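Local atomic coordinates of xyloglucan-specific endo-beta-1,4-glucanase BoGH9A (Bacteroides ovatus, PDB entry 6DHT), a protein that hydrolyses internal beta-1,4-glucosidic linkages in the backbone of xyloglucan, releasing xyloglucan oligosaccharides. Residues N15-L20 / A33-G38; T422-P427 / R477-F482. All blocks are in the same frame, centred on the assembly; numbering follows the deposited sequence.

Contact 1: residues N15-L20 / A33-G38; sequences NDAIRL and AVVDSG
Ile-18 and Arg-19 belong to the short edge strand of an antiparallel sheet in the N-terminal Ig-like domain, and they pair with Val-35 and Val-34 of strand 32-35. Arg-19 and Val-34 are the hydrogen-bonded pair: each backbone N-H reaches the other's carbonyl oxygen, both at 2.8 Å N to O. Ile-18 and Val-35 make the non-hydrogen-bonded pair on the other face, where Ile-18 CG2 lies 4.3 Å from Ala-33 CB. Just before the strand, the 3-10 turn 15-17 carries the ladder one bond further, Asp-36 N to Ala-17 O at 2.9 Å. On the Arg-19 face the chain bends at chi2 (-68°), and the guanidinium stacks over the Asp-36 side chain, the guanidinium and carboxylate planes 26° apart, with Asp-36 CB 3.5 Å above the centre of the guanidinium. The salt bridge is a long one, Arg-19 NH1 to Asp-36 OD2 3.4 Å. That carboxylate has further salt-bridge partners in Lys-70 and Arg-72. Two groups lie in the guanidinium plane and would resist its rotation: a water shared by Arg-19 NH2 and Asp-36 OD2, and the Asp-16 carbonyl, whose O takes a nearly straight bond from Arg-19 NE at 2.9 Å.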
loop_
_atom_site.group_PDB
_atom_site.type_symbol
_atom_site.label_atom_id
_atom_site.label_comp_id
_atom_site.label_asym_id
_atom_site.label_seq_id
_atom_site.Cartn_x
_atom_site.Cartn_y
_atom_site.Cartn_z
ATOM N N ASN A 15 13.906 -0.475 -28.941
ATOM C CA ASN A 15 13.303 -1.488 -28.073
ATOM C C ASN A 15 12.612 -0.825 -26.884
ATOM O O ASN A 15 11.531 -1.257 -26.469
ATOM C CB ASN A 15 14.356 -2.480 -27.584
ATOM C CG ASN A 15 14.984 -3.286 -28.714
ATOM O OD1 ASN A 15 14.451 -3.356 -29.817
ATOM N ND2 ASN A 15 16.112 -3.919 -28.424
ATOM N N ASP A 16 13.265 0.227 -26.387
ATOM C CA ASP A 16 12.806 1.113 -25.314
ATOM C C ASP A 16 11.373 1.613 -25.461
ATOM O O ASP A 16 10.723 1.967 -24.478
ATOM C CB ASP A 16 13.702 2.359 -25.314
ATOM C CG ASP A 16 14.250 2.686 -23.949
ATOM O OD1 ASP A 16 15.416 3.125 -23.875
ATOM O OD2 ASP A 16 13.516 2.510 -22.950
ATOM N N ALA A 17 10.900 1.693 -26.696
ATOM C CA ALA A 17 9.617 2.313 -26.982
ATOM C C ALA A 17 8.478 1.344 -26.717
ATOM O O ALA A 17 7.324 1.751 -26.680
ATOM C CB ALA A 17 9.582 2.782 -28.448
ATOM N N ILE A 18 8.798 0.063 -26.621
ATOM C CA ILE A 18 7.760 -0.949 -26.396
ATOM C C ILE A 18 7.438 -1.023 -24.889
ATOM O O ILE A 18 8.249 -1.488 -24.103
ATOM C CB ILE A 18 8.152 -2.345 -26.928
ATOM C CG1 ILE A 18 8.580 -2.230 -28.407
ATOM C CG2 ILE A 18 6.985 -3.335 -26.755
ATOM C CD1 ILE A 18 9.237 -3.457 -28.941
ATOM N N ARG A 19 6.261 -0.546 -24.519
ATOM C CA ARG A 19 5.885 -0.415 -23.105
ATOM C C ARG A 19 4.955 -1.569 -22.746
ATOM O O ARG A 19 3.923 -1.795 -23.377
ATOM C CB ARG A 19 5.233 0.949 -22.878
ATOM C CG ARG A 19 6.093 2.135 -23.326
ATOM C CD ARG A 19 7.344 2.290 -22.453
ATOM N NE ARG A 19 8.375 3.089 -23.114
ATOM C CZ ARG A 19 8.439 4.406 -23.072
ATOM N NH1 ARG A 19 7.537 5.126 -22.436
ATOM N NH2 ARG A 19 9.420 5.021 -23.722
ATOM N N LEU A 20 5.361 -2.353 -21.756
ATOM C CA LEU A 20 4.566 -3.516 -21.388
ATOM C C LEU A 20 4.752 -3.847 -19.911
ATOM O O LEU A 20 5.611 -3.312 -19.245
ATOM C CB LEU A 20 4.931 -4.721 -22.260
ATOM C CG LEU A 20 6.209 -5.501 -21.929
ATOM C CD1 LEU A 20 6.349 -6.681 -22.840
ATOM C CD2 LEU A 20 7.477 -4.628 -22.043
ATOM N N ALA A 33 0.558 -4.460 -25.143
ATOM C CA ALA A 33 1.733 -3.622 -25.064
ATOM C C ALA A 33 1.412 -2.339 -25.810
ATOM O O ALA A 33 0.496 -2.330 -26.622
ATOM C CB ALA A 33 2.933 -4.327 -25.702
ATOM N N VAL A 34 2.107 -1.264 -25.481
ATOM C CA VAL A 34 1.884 0.022 -26.124
ATOM C C VAL A 34 3.213 0.578 -26.596
ATOM O O VAL A 34 4.161 0.703 -25.820
ATOM C CB VAL A 34 1.224 1.017 -25.177
ATOM C CG1 VAL A 34 1.150 2.395 -25.818
ATOM C CG2 VAL A 34 -0.168 0.533 -24.811
ATOM N N VAL A 35 3.281 0.933 -27.878
ATOM C CA VAL A 35 4.460 1.609 -28.383
ATOM C C VAL A 35 4.312 3.089 -28.043
ATOM O O VAL A 35 3.301 3.704 -28.375
ATOM C CB VAL A 35 4.590 1.409 -29.888
ATOM C CG1 VAL A 35 5.871 2.051 -30.366
ATOM C CG2 VAL A 35 4.592 -0.048 -30.263
ATOM N N ASP A 36 5.301 3.655 -27.363
ATOM C CA ASP A 36 5.185 4.984 -26.780
ATOM C C ASP A 36 5.173 6.116 -27.811
ATOM O O ASP A 36 4.674 7.203 -27.523
ATOM C CB ASP A 36 6.335 5.224 -25.794
ATOM C CG ASP A 36 6.211 6.536 -25.037
ATOM O OD1 ASP A 36 5.153 6.797 -24.431
ATOM O OD2 ASP A 36 7.186 7.318 -25.021
ATOM N N SER A 37 5.743 5.858 -28.986
ATOM C CA SER A 37 5.802 6.867 -30.048
ATOM C C SER A 37 6.344 6.229 -31.300
ATOM O O SER A 37 7.062 5.238 -31.232
ATOM C CB SER A 37 6.676 8.058 -29.653
ATOM O OG SER A 37 8.024 7.671 -29.455
ATOM N N GLY A 38 5.970 6.798 -32.441
ATOM C CA GLY A 38 6.441 6.322 -33.727
ATOM C C GLY A 38 5.330 5.727 -34.562
ATOM O O GLY A 38 4.257 5.391 -34.064
HETATM O O HOH W 1 9.530 7.835 -22.891
#

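Contact 2: residues T422-P427 / R477-F482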
loop_
_atom_site.group_PDB
_atom_site.type_symbol
_atom_site.label_atom_id
_atom_site.label_comp_id
_atom_site.label_asym_id
_atom_site.label_seq_id
_atom_site.Cartn_x
_atom_site.Cartn_y
_atom_site.Cartn_z
ATOM N N THR A 422 -7.916 4.662 -24.011
ATOM C CA THR A 422 -6.782 5.426 -23.515
ATOM C C THR A 422 -5.467 5.015 -24.218
ATOM O O THR A 422 -5.323 3.868 -24.644
ATOM C CB THR A 422 -6.624 5.289 -21.974
ATOM O OG1 THR A 422 -6.429 3.916 -21.621
ATOM C CG2 THR A 422 -7.850 5.850 -21.253
ATOM N N PRO A 423 -4.520 5.948 -24.313
ATOM C CA PRO A 423 -3.218 5.621 -24.898
ATOM C C PRO A 423 -2.526 4.421 -24.269
ATOM O O PRO A 423 -1.998 3.577 -24.992
ATOM C CB PRO A 423 -2.407 6.899 -24.688
ATOM C CG PRO A 423 -3.413 7.980 -24.698
ATOM C CD PRO A 423 -4.640 7.382 -24.025
ATOM N N PHE A 424 -2.604 4.290 -22.940
ATOM C CA PHE A 424 -1.919 3.182 -22.273
ATOM C C PHE A 424 -2.867 2.068 -21.837
ATOM O O PHE A 424 -2.459 1.148 -21.137
ATOM C CB PHE A 424 -1.048 3.705 -21.132
ATOM C CG PHE A 424 0.194 4.398 -21.617
ATOM C CD1 PHE A 424 1.228 3.665 -22.151
ATOM C CD2 PHE A 424 0.323 5.762 -21.517
ATOM C CE1 PHE A 424 2.358 4.285 -22.641
ATOM C CE2 PHE A 424 1.466 6.388 -22.000
ATOM C CZ PHE A 424 2.475 5.632 -22.541
ATOM N N HIS A 425 -4.106 2.131 -22.319
ATOM C CA HIS A 425 -5.086 1.066 -22.152
ATOM C C HIS A 425 -5.335 0.722 -20.661
ATOM O O HIS A 425 -5.278 -0.439 -20.268
ATOM C CB HIS A 425 -4.680 -0.188 -22.937
ATOM C CG HIS A 425 -5.841 -0.998 -23.420
ATOM N ND1 HIS A 425 -6.598 -0.631 -24.514
ATOM C CD2 HIS A 425 -6.391 -2.144 -22.953
ATOM C CE1 HIS A 425 -7.558 -1.518 -24.703
ATOM N NE2 HIS A 425 -7.453 -2.451 -23.772
ATOM N N ALA A 426 -5.563 1.740 -19.851
ATOM C CA ALA A 426 -5.857 1.542 -18.415
ATOM C C ALA A 426 -6.701 2.673 -17.894
ATOM O O ALA A 426 -6.643 3.783 -18.384
ATOM C CB ALA A 426 -4.579 1.448 -17.574
ATOM N N PRO A 427 -7.482 2.409 -16.829
ATOM C CA PRO A 427 -8.248 3.518 -16.267
ATOM C C PRO A 427 -7.378 4.648 -15.739
ATOM O O PRO A 427 -7.738 5.822 -15.823
ATOM C CB PRO A 427 -9.014 2.865 -15.112
ATOM C CG PRO A 427 -8.992 1.442 -15.341
ATOM C CD PRO A 427 -7.859 1.105 -16.255
ATOM N N ARG A 477 3.981 -0.445 -18.439
ATOM C CA ARG A 477 3.185 0.028 -19.562
ATOM C C ARG A 477 2.773 1.472 -19.329
ATOM O O ARG A 477 1.614 1.754 -19.008
ATOM C CB ARG A 477 1.980 -0.872 -19.826
ATOM C CG ARG A 477 1.345 -0.535 -21.158
ATOM C CD ARG A 477 0.308 -1.520 -21.537
ATOM N NE ARG A 477 -0.895 -1.324 -20.741
ATOM C CZ ARG A 477 -1.754 -2.282 -20.435
ATOM N NH1 ARG A 477 -1.504 -3.519 -20.811
ATOM N NH2 ARG A 477 -2.825 -2.011 -19.700
ATOM N N ASN A 478 3.725 2.392 -19.500
ATOM C CA ASN A 478 3.532 3.772 -19.101
ATOM C C ASN A 478 4.466 4.714 -19.892
ATOM O O ASN A 478 5.242 4.260 -20.752
ATOM C CB ASN A 478 3.748 3.888 -17.579
ATOM C CG ASN A 478 5.163 3.519 -17.173
ATOM O OD1 ASN A 478 6.130 4.060 -17.727
ATOM N ND2 ASN A 478 5.309 2.584 -16.246
ATOM N N ALA A 479 4.397 5.998 -19.576
ATOM C CA ALA A 479 5.107 7.025 -20.349
ATOM C C ALA A 479 6.617 7.074 -20.147
ATOM O O ALA A 479 7.306 7.708 -20.959
ATOM C CB ALA A 479 4.530 8.356 -20.024
ATOM N N THR A 480 7.147 6.485 -19.077
ATOM C CA THR A 480 8.594 6.521 -18.805
ATOM C C THR A 480 9.275 5.204 -19.148
ATOM O O THR A 480 10.492 5.175 -19.394
ATOM C CB THR A 480 8.914 6.863 -17.341
ATOM O OG1 THR A 480 8.422 5.796 -16.507
ATOM C CG2 THR A 480 8.269 8.144 -16.950
ATOM N N GLY A 481 8.523 4.104 -19.145
ATOM C CA GLY A 481 9.106 2.786 -19.332
ATOM C C GLY A 481 9.675 2.130 -18.080
ATOM O O GLY A 481 10.286 1.080 -18.161
ATOM N N PHE A 482 9.483 2.743 -16.924
ATOM C CA PHE A 482 9.898 2.115 -15.662
ATOM C C PHE A 482 8.856 1.137 -15.148
ATOM O O PHE A 482 7.664 1.403 -15.220
ATOM C CB PHE A 482 10.099 3.149 -14.573
ATOM C CG PHE A 482 11.436 3.831 -14.618
ATOM C CD1 PHE A 482 11.653 4.918 -15.450
ATOM C CD2 PHE A 482 12.471 3.385 -13.824
ATOM C CE1 PHE A 482 12.900 5.555 -15.475
ATOM C CE2 PHE A 482 13.705 3.998 -13.842
ATOM C CZ PHE A 482 13.933 5.095 -14.679
#
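Phe-424 lays one face of its ring on the backbone of Asn-478, while its own carbonyl oxygen receives the side chain of Arg-477. The bond from CA to CB of Phe-424 points toward segment 477-482, and chi1 of -74° puts CG anti to the carbonyl carbon. Asn-478 CA stands 3.9 Å from the ring centroid, 17° off the normal, a CH-pi contact displaced toward the rim. Farther along the ring, Phe-424 CZ comes to 3.4 Å from Asn-478 C, and Phe-424 CE2 meets Ala-479 CB at 4.1 Å. The Arg-477 chain bends at chi3, and its NE donates to Phe-424 O at 3.0 Å. This bond is well off straight (131° at the hydrogen), and the oxygen sits well out of the guanidinium plane. His-425 CB lies over a guanidinium face, and Arg-477 NH2 is 3.0 Å from His-425 O. Asp-472 forms a salt bridge with Arg-477 NH1. A leucine in place of Arg-477 would probably leave Phe-424 O without this donor and Asp-472 without its charged mate. Thr-422 to His-425 is a type I beta turn. Asn-478 OD1 accepts from Thr-480 N, an Asx turn, and from Gly-481 N at 2.8 Å, completing an Asx motif within a loop-to-loop junction of the glycosyl hydrolase family 9 domain, between the connections that follow helices 395-416 and 461-474.

How the contacts relate
From the N terminus, contact 1 closes first: the chain leaves 15-20 and returns as strand 32-35 after a short loop. Contact 2 follows much later, bringing 477-482 back to 422-427 around a mostly helical excursion that includes helices 439-458 and 461-474. The two loops are in series, neither enclosing nor crossing the other. The centres of contact 1 and contact 2 are nevertheless about 9 Å apart, and they meet where the Ig-like domain sits against the catalytic domain. Arg-19 NH1 lies 3.0 Å from both Asn-478 O and Ala-479 O, probable hydrogen bonds. Val-34 packs on Pro-423 and Asp-36 on Phe-424, so the sheet touches 422-427 as well as 477-482.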